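PDB 5DS0: peptidase M42 from Thaumarchaeota archaeon SCGC AB-539-E09, which acts as a TET aminopeptidase of the M42 family, a metal-dependent enzyme assembled from twelve subunits that removes residues from the N-termini of peptides. Local coordinates for the interface of chains A and B. Coordinates in Å, arbitrary orientation; residue numbers count along the deposited sequence, not the author numbering. Chains: chain A/B, Peptidase M42.

The interface of chains A and B. Residues chain A 140-142, 147; chain B 169, 172-173.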
# COMPACT_ATOMS: atom_id res chain seq x y z
N ILE A 140 15.36 35.76 -8.71
CA ILE A 140 16.04 36.79 -9.49
C ILE A 140 17.01 37.61 -8.64
O ILE A 140 17.43 38.70 -9.06
CB ILE A 140 15.04 37.73 -10.20
CG1 ILE A 140 14.12 38.41 -9.19
CG2 ILE A 140 14.20 36.94 -11.20
CD1 ILE A 140 13.37 39.59 -9.75
N GLY A 141 17.36 37.09 -7.47
CA GLY A 141 18.33 37.74 -6.59
C GLY A 141 17.72 38.84 -5.76
O GLY A 141 18.44 39.66 -5.17
N ALA A 142 16.40 38.88 -5.69
CA ALA A 142 15.71 39.92 -4.95
C ALA A 142 15.54 39.48 -3.51
O ALA A 142 15.53 38.29 -3.22
CB ALA A 142 14.36 40.23 -5.58
N GLU A 147 11.98 45.08 -4.10
CA GLU A 147 13.23 44.95 -4.85
C GLU A 147 12.99 44.20 -6.17
O GLU A 147 13.64 44.46 -7.18
CB GLU A 147 14.28 44.25 -3.96
CG GLU A 147 15.71 44.34 -4.46
CD GLU A 147 16.74 44.01 -3.38
OE1 GLU A 147 17.04 44.91 -2.57
OE2 GLU A 147 17.25 42.86 -3.34
N GLN B 169 21.31 42.43 -10.19
CA GLN B 169 20.72 43.32 -9.21
C GLN B 169 21.56 44.57 -9.03
O GLN B 169 21.97 44.91 -7.91
CB GLN B 169 20.53 42.60 -7.87
CG GLN B 169 19.43 41.56 -7.89
CD GLN B 169 18.05 42.18 -7.93
OE1 GLN B 169 17.86 43.35 -7.59
NE2 GLN B 169 17.07 41.39 -8.33
N ARG B 172 24.86 44.24 -7.09
CA ARG B 172 24.77 43.84 -5.67
C ARG B 172 24.98 42.35 -5.42
O ARG B 172 25.44 41.97 -4.34
CB ARG B 172 23.40 44.22 -5.09
CG ARG B 172 23.26 45.65 -4.62
CD ARG B 172 21.96 45.88 -3.82
NE ARG B 172 20.77 45.31 -4.45
CZ ARG B 172 20.00 45.90 -5.36
NH1 ARG B 172 20.26 47.13 -5.78
NH2 ARG B 172 18.95 45.25 -5.85
N VAL B 173 24.64 41.52 -6.40
CA VAL B 173 24.54 40.07 -6.21
C VAL B 173 25.30 39.30 -7.28
O VAL B 173 25.08 39.50 -8.46
CB VAL B 173 23.07 39.62 -6.30
CG1 VAL B 173 22.97 38.11 -6.29
CG2 VAL B 173 22.25 40.22 -5.17
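B:Gln169 reaches across to the backbone of A:Ile140 and A:Gly141, an example of how an amide at a subunit boundary can read main chain rather than side chain. Its carboxamide nitrogen NE2 gives a hydrogen bond to the carbonyl O of A:Ile140 at 2.8 Å. The bond is nearly straight, 174° at the hydrogen, and the acceptor lies in the plane of the amide, but the donor stands above the carbonyl plane, not on a lone pair. CG of B:Gln169, anti to its own carbonyl carbon, lies 3.5 Å from the A:Gly141 carbonyl O, and the bend at the second torsion (chi2 -72°) turns the amide toward A:Ile140. An alanine here would probably leave the A:Ile140 carbonyl without its mate from chain B and open a gap beside A:Gly141. At the OE1 end of the amide, over the same face that A:Gly141 O approaches, A:Glu147 of helix 145-150 passes obliquely, its CG 3.9 Å from OE1 of B:Gln169. The carboxylate then meets B:Arg172 tip to tip in a long salt bridge, the two planes turned 41° apart, which suggests charge attraction more than a paired, directed grip. Within chain B, the backbone O of B:Gln169 sits over one guanidinium face and may help to position it. This patch has a two-fold twin and belongs to the deposited dodecamer, the assembly expected of TET peptidases. NH2 of B:Arg172 lies 3.8 Å from OE1 of A:Glu147.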